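Local coordinates for bromo domain-containing protein (Trypanosoma brucei brucei, PDB 5KO4), which is of unknown function but, as a bromodomain protein, probably recognises acetylated lysine through the domain described here, at residues 5-9 / 57-62; 10-14 / 100-105; 35-41 / 77-81; 49-53 / 65-69. One frame throughout, in Å; residues are numbered along the deposited sequence.

Interaction 1: residues 5-9 / 57-62; sequences TSFYK and YEYTSP. With SO4 (sulfate ion), chain C.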
loop_
_atom_site.group_PDB
_atom_site.type_symbol
_atom_site.label_atom_id
_atom_site.label_comp_id
_atom_site.label_asym_id
_atom_site.label_seq_id
_atom_site.Cartn_x
_atom_site.Cartn_y
_atom_site.Cartn_z
ATOM N N THR A 5 -19.479 -20.535 -25.541
ATOM C CA THR A 5 -19.483 -19.163 -26.044
ATOM C C THR A 5 -18.110 -18.528 -25.821
ATOM O O THR A 5 -17.461 -18.804 -24.811
ATOM C CB THR A 5 -20.593 -18.338 -25.375
ATOM O OG1 THR A 5 -20.281 -18.159 -23.988
ATOM C CG2 THR A 5 -21.965 -18.985 -25.517
ATOM N N SER A 6 -17.679 -17.662 -26.747
ATOM C CA SER A 6 -16.364 -17.034 -26.654
ATOM C C SER A 6 -16.326 -16.010 -25.530
ATOM O O SER A 6 -17.364 -15.500 -25.110
ATOM C CB SER A 6 -15.983 -16.386 -27.973
ATOM O OG SER A 6 -16.925 -15.414 -28.384
ATOM N N PHE A 7 -15.135 -15.749 -24.996
ATOM C CA PHE A 7 -15.045 -14.865 -23.840
ATOM C C PHE A 7 -13.706 -14.106 -23.716
ATOM O O PHE A 7 -13.657 -13.166 -22.938
ATOM C CB PHE A 7 -15.276 -15.679 -22.557
ATOM C CG PHE A 7 -14.265 -16.770 -22.321
ATOM C CD1 PHE A 7 -14.410 -18.012 -22.916
ATOM C CD2 PHE A 7 -13.192 -16.570 -21.471
ATOM C CE1 PHE A 7 -13.473 -19.022 -22.685
ATOM C CE2 PHE A 7 -12.262 -17.578 -21.247
ATOM C CZ PHE A 7 -12.393 -18.782 -21.879
ATOM N N TYR A 8 -12.624 -14.495 -24.413
ATOM C CA TYR A 8 -11.333 -13.819 -24.197
ATOM C C TYR A 8 -11.386 -12.326 -24.531
ATOM O O TYR A 8 -10.797 -11.514 -23.810
ATOM C CB TYR A 8 -10.215 -14.479 -25.008
ATOM C CG TYR A 8 -9.452 -15.503 -24.208
ATOM C CD1 TYR A 8 -10.012 -16.731 -23.899
ATOM C CD2 TYR A 8 -8.210 -15.205 -23.670
ATOM C CE1 TYR A 8 -9.319 -17.674 -23.137
ATOM C CE2 TYR A 8 -7.518 -16.128 -22.889
ATOM C CZ TYR A 8 -8.085 -17.352 -22.611
ATOM O OH TYR A 8 -7.378 -18.246 -21.836
ATOM N N LYS A 9 -12.060 -11.962 -25.617
ATOM C CA LYS A 9 -12.176 -10.567 -26.002
ATOM C C LYS A 9 -12.767 -9.742 -24.852
ATOM O O LYS A 9 -12.249 -8.678 -24.525
ATOM C CB LYS A 9 -13.056 -10.443 -27.258
ATOM C CG LYS A 9 -13.266 -9.013 -27.727
ATOM C CD LYS A 9 -14.097 -8.974 -28.988
ATOM C CE LYS A 9 -14.480 -7.560 -29.355
ATOM N NZ LYS A 9 -15.198 -7.513 -30.654
ATOM N N TYR A 57 -3.195 -18.232 -22.270
ATOM C CA TYR A 57 -4.410 -19.040 -22.409
ATOM C C TYR A 57 -4.673 -19.931 -21.190
ATOM O O TYR A 57 -5.180 -21.045 -21.352
ATOM C CB TYR A 57 -4.345 -19.949 -23.652
ATOM C CG TYR A 57 -4.386 -19.257 -24.985
ATOM C CD1 TYR A 57 -5.427 -18.390 -25.308
ATOM C CD2 TYR A 57 -3.532 -19.641 -26.008
ATOM C CE1 TYR A 57 -5.532 -17.827 -26.576
ATOM C CE2 TYR A 57 -3.652 -19.118 -27.287
ATOM C CZ TYR A 57 -4.651 -18.211 -27.569
ATOM O OH TYR A 57 -4.762 -17.695 -28.828
ATOM N N GLU A 58 -4.376 -19.447 -19.982
ATOM C CA GLU A 58 -4.549 -20.282 -18.795
ATOM C C GLU A 58 -6.042 -20.349 -18.364
ATOM O O GLU A 58 -6.392 -21.192 -17.545
ATOM C CB GLU A 58 -3.683 -19.777 -17.645
ATOM C CG GLU A 58 -2.184 -19.899 -17.899
ATOM C CD GLU A 58 -1.326 -19.531 -16.695
ATOM O OE1 GLU A 58 -1.833 -19.662 -15.569
ATOM O OE2 GLU A 58 -0.198 -19.008 -16.878
ATOM N N TYR A 59 -6.906 -19.484 -18.917
ATOM C CA TYR A 59 -8.334 -19.492 -18.628
ATOM C C TYR A 59 -9.066 -20.299 -19.685
ATOM O O TYR A 59 -8.899 -20.048 -20.883
ATOM C CB TYR A 59 -8.859 -18.057 -18.575
ATOM C CG TYR A 59 -8.194 -17.251 -17.486
ATOM C CD1 TYR A 59 -8.296 -17.629 -16.155
ATOM C CD2 TYR A 59 -7.506 -16.077 -17.777
ATOM C CE1 TYR A 59 -7.661 -16.912 -15.150
ATOM C CE2 TYR A 59 -6.862 -15.352 -16.778
ATOM C CZ TYR A 59 -6.941 -15.771 -15.464
ATOM O OH TYR A 59 -6.337 -15.039 -14.470
ATOM N N THR A 60 -9.824 -21.306 -19.262
ATOM C CA THR A 60 -10.574 -22.130 -20.197
ATOM C C THR A 60 -12.053 -21.829 -20.126
ATOM O O THR A 60 -12.816 -22.368 -20.916
ATOM C CB THR A 60 -10.315 -23.609 -19.951
ATOM O OG1 THR A 60 -10.857 -23.971 -18.681
ATOM C CG2 THR A 60 -8.840 -23.945 -20.011
ATOM N N SER A 61 -12.455 -20.932 -19.221
ATOM C CA SER A 61 -13.832 -20.499 -19.124
ATOM C C SER A 61 -13.854 -19.146 -18.454
ATOM O O SER A 61 -12.904 -18.772 -17.760
ATOM C CB SER A 61 -14.644 -21.494 -18.310
ATOM O OG SER A 61 -14.375 -21.322 -16.932
ATOM N N PRO A 62 -14.917 -18.355 -18.653
ATOM C CA PRO A 62 -14.953 -17.043 -18.007
ATOM C C PRO A 62 -14.949 -17.120 -16.479
ATOM O O PRO A 62 -14.443 -16.203 -15.839
ATOM C CB PRO A 62 -16.248 -16.404 -18.507
ATOM C CG PRO A 62 -16.941 -17.407 -19.288
ATOM C CD PRO A 62 -16.094 -18.597 -19.507
HETATM S S SO4 C . -12.583 -14.302 -28.772
HETATM O O1 SO4 C . -13.748 -14.448 -29.673
HETATM O O2 SO4 C . -11.772 -13.216 -29.324
HETATM O O3 SO4 C . -11.857 -15.546 -28.725
HETATM O O4 SO4 C . -13.059 -13.966 -27.418
#
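Phe7 and Tyr8, where helix 8-21 begins, lay their rings against the loop 57-61 and Pro62, the first residue of helix 62-80. Pro62 CD sits over the face of the Phe7 ring in a CH-pi contact, 3.9 Å from the ring centroid and only 14° off its normal. The same face carries the Ser61-Pro62 peptide, while Phe7 CZ comes to 3.4 Å from Ser61 N; Tyr8 CD1 lies over the opposite face, so the ring is sandwiched. The first torsion of Phe7, chi1 61°, tucks CG between N and C and turns the ring toward Pro62. Tyr8 reaches further along the loop. Tyr8 OH donates to Tyr59 O at 2.5 Å, in the plane of that carbonyl and on a lone pair. Tyr57 comes edge-on to the Tyr8 face in a T-shaped pair, centroids 5.6 Å apart and planes at 77°. At the helix start Lys9 N gives a 2.9 Å hydrogen bond to O4 of a sulfate ion, probably from the crystallisation liquor. Tyr57, with positive phi, is the C-prime residue of the Schellman motif that ends helix 47-55, and the whole arrangement packs the bromodomain's AB loop against the foot of its first helix, αZ.

Interaction 2: residues 10-14 / 100-105; sequences QCRSI and LFVTEL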
loop_
_atom_site.group_PDB
_atom_site.type_symbol
_atom_site.label_atom_id
_atom_site.label_comp_id
_atom_site.label_asym_id
_atom_site.label_seq_id
_atom_site.Cartn_x
_atom_site.Cartn_y
_atom_site.Cartn_z
ATOM N N GLN A 10 -13.819 -10.264 -24.215
ATOM C CA GLN A 10 -14.496 -9.549 -23.141
ATOM C C GLN A 10 -13.640 -9.541 -21.880
ATOM O O GLN A 10 -13.590 -8.525 -21.189
ATOM C CB GLN A 10 -15.865 -10.160 -22.855
ATOM C CG GLN A 10 -16.893 -9.909 -23.981
ATOM C CD GLN A 10 -16.638 -10.744 -25.213
ATOM O OE1 GLN A 10 -16.191 -11.871 -25.123
ATOM N NE2 GLN A 10 -16.934 -10.216 -26.387
ATOM N N CYS A 11 -12.944 -10.632 -21.577
ATOM C CA CYS A 11 -12.101 -10.639 -20.391
ATOM C C CYS A 11 -10.971 -9.639 -20.543
ATOM O O CYS A 11 -10.661 -8.904 -19.598
ATOM C CB CYS A 11 -11.563 -12.032 -20.123
ATOM S SG CYS A 11 -12.837 -13.237 -19.660
ATOM N N ARG A 12 -10.352 -9.579 -21.722
ATOM C CA ARG A 12 -9.301 -8.600 -21.960
ATOM C C ARG A 12 -9.841 -7.176 -21.763
ATOM O O ARG A 12 -9.177 -6.343 -21.141
ATOM C CB ARG A 12 -8.758 -8.732 -23.381
ATOM C CG ARG A 12 -7.647 -7.738 -23.669
ATOM C CD ARG A 12 -7.151 -7.821 -25.094
ATOM N NE ARG A 12 -6.598 -9.131 -25.391
ATOM C CZ ARG A 12 -5.376 -9.532 -25.048
ATOM N NH1 ARG A 12 -4.560 -8.714 -24.386
ATOM N NH2 ARG A 12 -4.959 -10.748 -25.366
ATOM N N SER A 13 -11.018 -6.867 -22.317
ATOM C CA SER A 13 -11.540 -5.508 -22.190
ATOM C C SER A 13 -11.887 -5.176 -20.722
ATOM O O SER A 13 -11.591 -4.068 -20.273
ATOM C CB SER A 13 -12.752 -5.298 -23.096
ATOM O OG SER A 13 -13.906 -6.003 -22.677
ATOM N N ILE A 14 -12.422 -6.134 -19.957
ATOM C CA ILE A 14 -12.751 -5.884 -18.555
ATOM C C ILE A 14 -11.476 -5.664 -17.755
ATOM O O ILE A 14 -11.408 -4.746 -16.939
ATOM C CB ILE A 14 -13.604 -7.020 -17.960
ATOM C CG1 ILE A 14 -14.986 -7.067 -18.660
ATOM C CG2 ILE A 14 -13.771 -6.828 -16.449
ATOM C CD1 ILE A 14 -15.761 -8.318 -18.429
ATOM N N LEU A 100 -19.823 -5.313 -15.431
ATOM C CA LEU A 100 -19.434 -5.751 -16.767
ATOM C C LEU A 100 -19.566 -7.270 -16.937
ATOM O O LEU A 100 -19.986 -7.688 -18.006
ATOM C CB LEU A 100 -18.005 -5.317 -17.061
ATOM C CG LEU A 100 -17.775 -3.809 -17.040
ATOM C CD1 LEU A 100 -16.305 -3.473 -17.233
ATOM C CD2 LEU A 100 -18.619 -3.104 -18.082
ATOM N N PHE A 101 -19.303 -8.083 -15.891
ATOM C CA PHE A 101 -19.450 -9.542 -16.043
ATOM C C PHE A 101 -20.873 -9.910 -16.418
ATOM O O PHE A 101 -21.067 -10.812 -17.225
ATOM C CB PHE A 101 -19.108 -10.300 -14.764
ATOM C CG PHE A 101 -17.739 -10.139 -14.168
ATOM C CD1 PHE A 101 -16.625 -9.935 -14.974
ATOM C CD2 PHE A 101 -17.538 -10.312 -12.815
ATOM C CE1 PHE A 101 -15.355 -9.810 -14.414
ATOM C CE2 PHE A 101 -16.266 -10.242 -12.267
ATOM C CZ PHE A 101 -15.181 -9.985 -13.067
ATOM N N VAL A 102 -21.863 -9.308 -15.741
ATOM C CA VAL A 102 -23.288 -9.617 -15.997
ATOM C C VAL A 102 -23.645 -9.315 -17.433
ATOM O O VAL A 102 -24.352 -10.092 -18.066
ATOM C CB VAL A 102 -24.262 -8.852 -15.047
ATOM C CG1 VAL A 102 -24.184 -9.380 -13.635
ATOM C CG2 VAL A 102 -24.029 -7.346 -15.087
ATOM N N THR A 103 -23.176 -8.171 -17.930
ATOM C CA THR A 103 -23.485 -7.647 -19.250
ATOM C C THR A 103 -22.709 -8.360 -20.376
ATOM O O THR A 103 -23.276 -8.583 -21.441
ATOM C CB THR A 103 -23.157 -6.151 -19.262
ATOM O OG1 THR A 103 -23.600 -5.575 -18.026
ATOM C CG2 THR A 103 -23.801 -5.424 -20.420
ATOM N N GLU A 104 -21.402 -8.644 -20.166
ATOM C CA GLU A 104 -20.508 -9.180 -21.210
ATOM C C GLU A 104 -20.270 -10.680 -21.139
ATOM O O GLU A 104 -19.975 -11.274 -22.172
ATOM C CB GLU A 104 -19.143 -8.507 -21.108
ATOM C CG GLU A 104 -19.178 -7.030 -21.358
ATOM C CD GLU A 104 -17.787 -6.455 -21.443
ATOM O OE1 GLU A 104 -17.036 -6.835 -22.370
ATOM O OE2 GLU A 104 -17.403 -5.733 -20.503
ATOM N N LEU A 105 -20.203 -11.252 -19.931
ATOM C CA LEU A 105 -19.915 -12.678 -19.733
ATOM C C LEU A 105 -21.166 -13.381 -19.231
ATOM O O LEU A 105 -21.673 -14.267 -19.901
ATOM C CB LEU A 105 -18.779 -12.873 -18.718
ATOM C CG LEU A 105 -17.476 -12.138 -19.005
ATOM C CD1 LEU A 105 -16.517 -12.284 -17.851
ATOM C CD2 LEU A 105 -16.839 -12.632 -20.296
HETATM O O HOH W 1 -15.393 -4.121 -20.820
#
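Gln10 faces Glu104 and Ile14 faces Leu100 across two nearly antiparallel helix segments, whose axes come within 10.9 Å at an angle of 153°. Ile14 has the largest share of the contact. Its CG1, anti to the carbonyl carbon (chi1 -65°), runs out toward the other helix and meets Leu100 CB at 3.8 Å, and Ile14 CD1 comes to 3.9 Å from Phe101 CD1, at the edge of that ring. Leu105, at the end of the modelled chain, adds its two methyls: CD1 touches Ile14, and CD2 lies 3.7 Å from Gln10 CB and also meets Cys11 SG. Helices 8-21 and 85-104 are the first and last of the bromodomain's left-handed four-helix bundle, αZ and αC, so this pairing brings the two ends of the domain together; Phe101 and Leu105 also pack on helix 62-80. On the more polar side, the extended Glu104 chain brings its carboxylate end up to Gln10, Ser13 and Ile14, with Glu104 OE2 3.3 Å from Ile14 CG1 and OE1 beside Gln10 CG. A water donates to Glu104 OE2 at 2.6 Å and also to Ser13 OG, though Ser13 has two conformers and its half of the bridge is therefore tentative.

Interaction 3: residues 35-41 / 77-81; sequences PDYRMII and YDYNR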
loop_
_atom_site.group_PDB
_atom_site.type_symbol
_atom_site.label_atom_id
_atom_site.label_comp_id
_atom_site.label_asym_id
_atom_site.label_seq_id
_atom_site.Cartn_x
_atom_site.Cartn_y
_atom_site.Cartn_z
ATOM N N PRO A 35 4.396 -6.096 4.439
ATOM C CA PRO A 35 4.578 -6.737 5.755
ATOM C C PRO A 35 3.508 -7.783 6.062
ATOM O O PRO A 35 2.315 -7.529 5.872
ATOM C CB PRO A 35 4.521 -5.566 6.744
ATOM C CG PRO A 35 4.081 -4.382 5.955
ATOM C CD PRO A 35 4.434 -4.628 4.540
ATOM N N ASP A 36 3.956 -8.997 6.454
ATOM C CA ASP A 36 3.107 -10.132 6.829
ATOM C C ASP A 36 2.139 -10.564 5.706
ATOM O O ASP A 36 1.161 -11.254 5.991
ATOM C CB ASP A 36 2.282 -9.800 8.091
ATOM C CG ASP A 36 3.104 -9.405 9.301
ATOM O OD1 ASP A 36 4.200 -9.967 9.476
ATOM O OD2 ASP A 36 2.619 -8.564 10.101
ATOM N N TYR A 37 2.408 -10.204 4.445
ATOM C CA TYR A 37 1.432 -10.471 3.388
ATOM C C TYR A 37 1.186 -11.961 3.188
ATOM O O TYR A 37 0.030 -12.378 3.126
ATOM C CB TYR A 37 1.850 -9.843 2.059
ATOM C CG TYR A 37 0.685 -9.647 1.129
ATOM C CD1 TYR A 37 -0.120 -8.521 1.223
ATOM C CD2 TYR A 37 0.298 -10.649 0.250
ATOM C CE1 TYR A 37 -1.244 -8.365 0.421
ATOM C CE2 TYR A 37 -0.836 -10.519 -0.536
ATOM C CZ TYR A 37 -1.598 -9.366 -0.462
ATOM O OH TYR A 37 -2.733 -9.264 -1.221
ATOM N N ARG A 38 2.249 -12.763 3.141
ATOM C CA ARG A 38 2.124 -14.219 2.914
ATOM C C ARG A 38 1.522 -14.929 4.134
ATOM O O ARG A 38 0.960 -16.013 3.978
ATOM C CB ARG A 38 3.479 -14.842 2.563
ATOM C CG ARG A 38 4.112 -14.272 1.300
ATOM C CD ARG A 38 5.422 -14.977 0.981
ATOM N NE ARG A 38 6.269 -14.199 0.073
ATOM C CZ ARG A 38 7.075 -13.202 0.445
ATOM N NH1 ARG A 38 7.141 -12.827 1.722
ATOM N NH2 ARG A 38 7.810 -12.564 -0.457
ATOM N N MET A 39 1.618 -14.324 5.334
ATOM C CA MET A 39 1.017 -14.872 6.557
ATOM C C MET A 39 -0.508 -14.670 6.566
ATOM O O MET A 39 -1.237 -15.480 7.133
ATOM C CB MET A 39 1.633 -14.180 7.794
ATOM C CG MET A 39 1.175 -14.754 9.117
ATOM S SD MET A 39 1.998 -13.945 10.511
ATOM C CE MET A 39 0.834 -12.606 10.841
ATOM N N ILE A 40 -0.981 -13.572 5.979
ATOM C CA ILE A 40 -2.386 -13.199 6.015
ATOM C C ILE A 40 -3.126 -13.687 4.768
ATOM O O ILE A 40 -4.279 -14.113 4.874
ATOM C CB ILE A 40 -2.482 -11.643 6.151
ATOM C CG1 ILE A 40 -1.857 -11.174 7.505
ATOM C CG2 ILE A 40 -3.928 -11.145 6.027
ATOM C CD1 ILE A 40 -2.669 -11.535 8.765
ATOM N N ILE A 41 -2.492 -13.590 3.595
ATOM C CA ILE A 41 -3.145 -13.878 2.307
ATOM C C ILE A 41 -2.595 -15.171 1.734
ATOM O O ILE A 41 -1.425 -15.237 1.353
ATOM C CB ILE A 41 -2.916 -12.684 1.360
ATOM C CG1 ILE A 41 -3.543 -11.396 1.956
ATOM C CG2 ILE A 41 -3.476 -12.963 -0.036
ATOM C CD1 ILE A 41 -5.042 -11.456 2.217
ATOM N N TYR A 77 -9.492 -6.651 0.806
ATOM C CA TYR A 77 -10.348 -6.524 1.978
ATOM C C TYR A 77 -9.771 -7.284 3.141
ATOM O O TYR A 77 -9.816 -6.798 4.269
ATOM C CB TYR A 77 -11.779 -7.000 1.696
ATOM C CG TYR A 77 -12.430 -6.423 0.449
ATOM C CD1 TYR A 77 -12.075 -5.167 -0.034
ATOM C CD2 TYR A 77 -13.310 -7.181 -0.312
ATOM C CE1 TYR A 77 -12.609 -4.670 -1.226
ATOM C CE2 TYR A 77 -13.844 -6.697 -1.504
ATOM C CZ TYR A 77 -13.459 -5.455 -1.975
ATOM O OH TYR A 77 -13.960 -4.970 -3.162
ATOM N N ASP A 78 -9.212 -8.454 2.896
ATOM C CA ASP A 78 -8.699 -9.279 3.984
ATOM C C ASP A 78 -7.423 -8.686 4.585
ATOM O O ASP A 78 -7.254 -8.744 5.792
ATOM C CB ASP A 78 -8.440 -10.701 3.485
ATOM C CG ASP A 78 -9.716 -11.436 3.078
ATOM O OD1 ASP A 78 -10.818 -10.868 3.264
ATOM O OD2 ASP A 78 -9.606 -12.536 2.514
ATOM N N TYR A 79 -6.549 -8.103 3.775
ATOM C CA TYR A 79 -5.291 -7.564 4.269
ATOM C C TYR A 79 -5.485 -6.190 4.930
ATOM O O TYR A 79 -4.969 -5.938 6.021
ATOM C CB TYR A 79 -4.290 -7.459 3.106
ATOM C CG TYR A 79 -2.920 -6.982 3.524
ATOM C CD1 TYR A 79 -2.016 -7.847 4.120
ATOM C CD2 TYR A 79 -2.505 -5.683 3.259
ATOM C CE1 TYR A 79 -0.734 -7.429 4.459
ATOM C CE2 TYR A 79 -1.255 -5.234 3.650
ATOM C CZ TYR A 79 -0.355 -6.115 4.223
ATOM O OH TYR A 79 0.885 -5.641 4.573
ATOM N N ASN A 80 -6.204 -5.289 4.260
ATOM C CA ASN A 80 -6.382 -3.917 4.746
ATOM C C ASN A 80 -7.624 -3.719 5.613
ATOM O O ASN A 80 -7.790 -2.649 6.204
ATOM C CB ASN A 80 -6.481 -2.990 3.555
ATOM C CG ASN A 80 -5.237 -3.036 2.702
ATOM O OD1 ASN A 80 -4.178 -2.587 3.123
ATOM N ND2 ASN A 80 -5.321 -3.637 1.503
ATOM N N ARG A 81 -8.487 -4.749 5.680
ATOM C CA ARG A 81 -9.819 -4.733 6.300
ATOM C C ARG A 81 -10.804 -4.145 5.313
ATOM O O ARG A 81 -10.436 -3.369 4.422
ATOM C CB ARG A 81 -9.886 -4.011 7.652
ATOM C CG ARG A 81 -8.867 -4.519 8.681
ATOM C CD ARG A 81 -9.000 -5.998 9.041
ATOM N NE ARG A 81 -10.229 -6.239 9.800
ATOM C CZ ARG A 81 -10.436 -7.257 10.629
ATOM N NH1 ARG A 81 -9.484 -8.163 10.834
ATOM N NH2 ARG A 81 -11.588 -7.364 11.281
#
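Tyr79 lays one ring face against Tyr37 and points its hydroxyl at Pro35 O, and this is where the contact is tight. Tyr79 OH donates to Pro35 O at 2.7 Å, in the carbonyl plane and on a lone pair, with a C=O...donor angle of 137°; that bond fixes the far end of the ring, and the carbonyl oxygen sits at the ring's edge. Tyr37 CD1 rests over one face, 3.5 Å from Tyr79 CE1, and the two ring planes are inclined at 44°, an oblique meeting. Both tyrosines have CG anti to the backbone N (Tyr79 chi1 -177°), which sends the Tyr79 ring straight across to the short helix 37-40. Ile41 packs at the root of Tyr79, its CD1 3.7 Å from Asp78 CB. The outer side is looser: Ile40 is exposed and its side chain approaches the Tyr79 ring no closer than 4.3 Å, Ile40 CG2 to Tyr79 CD1, and Asp78 turns its carboxylate to Gln74 instead. Pro35 and Tyr79 also pack against Ile26 and Pro85 of the second subunit, respectively. Asn80, next in sequence, falls where bromodomains carry the asparagine that binds acetyl-lysine, consistent with a pocket beside this contact. The pairing ties the short helix 37-40 of the ZA loop to the C-terminal end of helix 62-80, just before the BC loop leads to helix 85-104.

Interaction 4: residues 49-53 / 65-69; sequences LIKAR and FINDM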
loop_
_atom_site.group_PDB
_atom_site.type_symbol
_atom_site.label_atom_id
_atom_site.label_comp_id
_atom_site.label_asym_id
_atom_site.label_seq_id
_atom_site.Cartn_x
_atom_site.Cartn_y
_atom_site.Cartn_z
ATOM N N LEU A 49 -0.455 -10.403 -13.228
ATOM C CA LEU A 49 -0.500 -11.868 -13.273
ATOM C C LEU A 49 -1.719 -12.331 -14.078
ATOM O O LEU A 49 -1.609 -13.234 -14.907
ATOM C CB LEU A 49 -0.529 -12.454 -11.862
ATOM C CG LEU A 49 -0.523 -13.985 -11.767
ATOM C CD1 LEU A 49 0.623 -14.602 -12.592
ATOM C CD2 LEU A 49 -0.413 -14.431 -10.326
ATOM N N ILE A 50 -2.870 -11.678 -13.884
ATOM C CA ILE A 50 -4.060 -12.019 -14.654
ATOM C C ILE A 50 -3.816 -11.729 -16.146
ATOM O O ILE A 50 -4.237 -12.513 -16.990
ATOM C CB ILE A 50 -5.292 -11.265 -14.105
ATOM C CG1 ILE A 50 -5.562 -11.714 -12.646
ATOM C CG2 ILE A 50 -6.529 -11.490 -14.993
ATOM C CD1 ILE A 50 -6.659 -10.974 -11.952
ATOM N N LYS A 51 -3.153 -10.615 -16.463
ATOM C CA LYS A 51 -2.834 -10.296 -17.852
ATOM C C LYS A 51 -1.965 -11.405 -18.452
ATOM O O LYS A 51 -2.225 -11.864 -19.562
ATOM C CB LYS A 51 -2.108 -8.942 -17.925
ATOM C CG LYS A 51 -1.697 -8.510 -19.326
ATOM C CD LYS A 51 -2.894 -8.122 -20.184
ATOM C CE LYS A 51 -2.559 -8.131 -21.651
ATOM N NZ LYS A 51 -1.404 -7.257 -21.972
ATOM N N ALA A 52 -0.953 -11.854 -17.708
ATOM C CA ALA A 52 -0.062 -12.920 -18.192
ATOM C C ALA A 52 -0.838 -14.229 -18.411
ATOM O O ALA A 52 -0.594 -14.952 -19.373
ATOM C CB ALA A 52 1.071 -13.142 -17.205
ATOM N N ARG A 53 -1.813 -14.514 -17.543
ATOM C CA ARG A 53 -2.625 -15.705 -17.681
ATOM C C ARG A 53 -3.511 -15.623 -18.916
ATOM O O ARG A 53 -3.716 -16.642 -19.571
ATOM C CB ARG A 53 -3.460 -15.924 -16.412
ATOM C CG ARG A 53 -2.559 -16.355 -15.281
ATOM C CD ARG A 53 -3.254 -16.567 -13.977
ATOM N NE ARG A 53 -2.315 -17.182 -13.035
ATOM C CZ ARG A 53 -2.625 -17.597 -11.814
ATOM N NH1 ARG A 53 -3.866 -17.482 -11.364
ATOM N NH2 ARG A 53 -1.708 -18.185 -11.054
ATOM N N PHE A 65 -11.432 -16.752 -14.973
ATOM C CA PHE A 65 -10.968 -15.365 -15.027
ATOM C C PHE A 65 -11.666 -14.539 -13.931
ATOM O O PHE A 65 -11.005 -13.816 -13.181
ATOM C CB PHE A 65 -11.250 -14.789 -16.415
ATOM C CG PHE A 65 -11.084 -13.298 -16.515
ATOM C CD1 PHE A 65 -9.829 -12.730 -16.647
ATOM C CD2 PHE A 65 -12.181 -12.460 -16.470
ATOM C CE1 PHE A 65 -9.677 -11.344 -16.729
ATOM C CE2 PHE A 65 -12.032 -11.084 -16.610
ATOM C CZ PHE A 65 -10.781 -10.535 -16.739
ATOM N N ILE A 66 -12.992 -14.702 -13.800
ATOM C CA ILE A 66 -13.774 -14.005 -12.779
ATOM C C ILE A 66 -13.227 -14.336 -11.393
ATOM O O ILE A 66 -13.076 -13.439 -10.565
ATOM C CB ILE A 66 -15.282 -14.365 -12.903
ATOM C CG1 ILE A 66 -15.888 -13.676 -14.159
ATOM C CG2 ILE A 66 -16.050 -13.978 -11.633
ATOM C CD1 ILE A 66 -17.197 -14.265 -14.600
ATOM N N ASN A 67 -12.914 -15.603 -11.138
ATOM C CA ASN A 67 -12.367 -15.993 -9.850
ATOM C C ASN A 67 -11.104 -15.220 -9.513
ATOM O O ASN A 67 -10.958 -14.747 -8.394
ATOM C CB ASN A 67 -12.060 -17.465 -9.832
ATOM C CG ASN A 67 -13.283 -18.325 -9.755
ATOM O OD1 ASN A 67 -14.392 -17.860 -9.508
ATOM N ND2 ASN A 67 -13.141 -19.544 -10.169
ATOM N N ASP A 68 -10.166 -15.112 -10.469
ATOM C CA ASP A 68 -8.910 -14.406 -10.180
ATOM C C ASP A 68 -9.136 -12.900 -9.991
ATOM O O ASP A 68 -8.509 -12.289 -9.113
ATOM C CB ASP A 68 -7.884 -14.633 -11.279
ATOM C CG ASP A 68 -7.237 -15.993 -11.244
ATOM O OD1 ASP A 68 -7.494 -16.757 -10.276
ATOM O OD2 ASP A 68 -6.495 -16.316 -12.195
ATOM N N MET A 69 -10.051 -12.298 -10.772
ATOM C CA MET A 69 -10.362 -10.891 -10.609
ATOM C C MET A 69 -10.965 -10.617 -9.245
ATOM O O MET A 69 -10.558 -9.664 -8.566
ATOM C CB MET A 69 -11.334 -10.456 -11.699
ATOM C CG MET A 69 -10.741 -10.509 -13.116
ATOM S SD MET A 69 -9.554 -9.182 -13.429
ATOM C CE MET A 69 -10.657 -7.808 -13.626
HETATM O O HOH W 2 -5.392 -18.371 -9.302
#
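In the bromodomain's four-helix bundle, helices 47-55 and 62-80 (αA and αB) form an antiparallel hairpin, and this is its buried seam; the segment axes run at 167° and 10.8 Å apart. Ile50 fills the middle with both branches. Ile50 CG2 meets Phe65 CE1 at 3.6 Å, while Ile50 CD1 passes alongside Asp68 and reaches Met69 SD at 3.7 Å. Met69 CG lies over one face of the Phe65 ring, and the bends at chi2 and chi3 beyond it set SD and CE. Further along, Arg53 stretches out from CG to NE and crosses Asp68 at about a right angle. Asp68 OD2 has two partners, the Arg53 guanidinium and the hydroxyl of Tyr59, which would probably help keep the largely buried carboxylate charged. A water bridges the pair, accepting from Arg53 NH1 and donating to Asp68 OD1 at 2.8 Å. The salt bridge itself, Arg53 NH1 to Asp68 OD2, measures 3.0 Å and lies within the guanidinium plane but 44° out of the carboxylate plane.

Overall arrangement
Interaction 4 is the buried one, its centre about 7 Å from the centre of the chain, and joins apolar packing to a salt bridge. Interactions 1 and 2 lie on the same side of the centre, share helix 8-21 and touch through Leu105, which packs on Phe7 and Pro62; the first is a surface contact of aromatic rings and loop backbone, the second apolar with a hydrated carboxylate at its edge. Tyr59 carries interaction 1 into interaction 4 through its hydroxyl on Asp68, and Cys11 and Phe101 of interaction 2 pack on helix 62-80. Interaction 3 stands apart on the opposite side of the centre from 1 and 2, sharing helix 62-80 with interaction 4, and alone touches the second subunit.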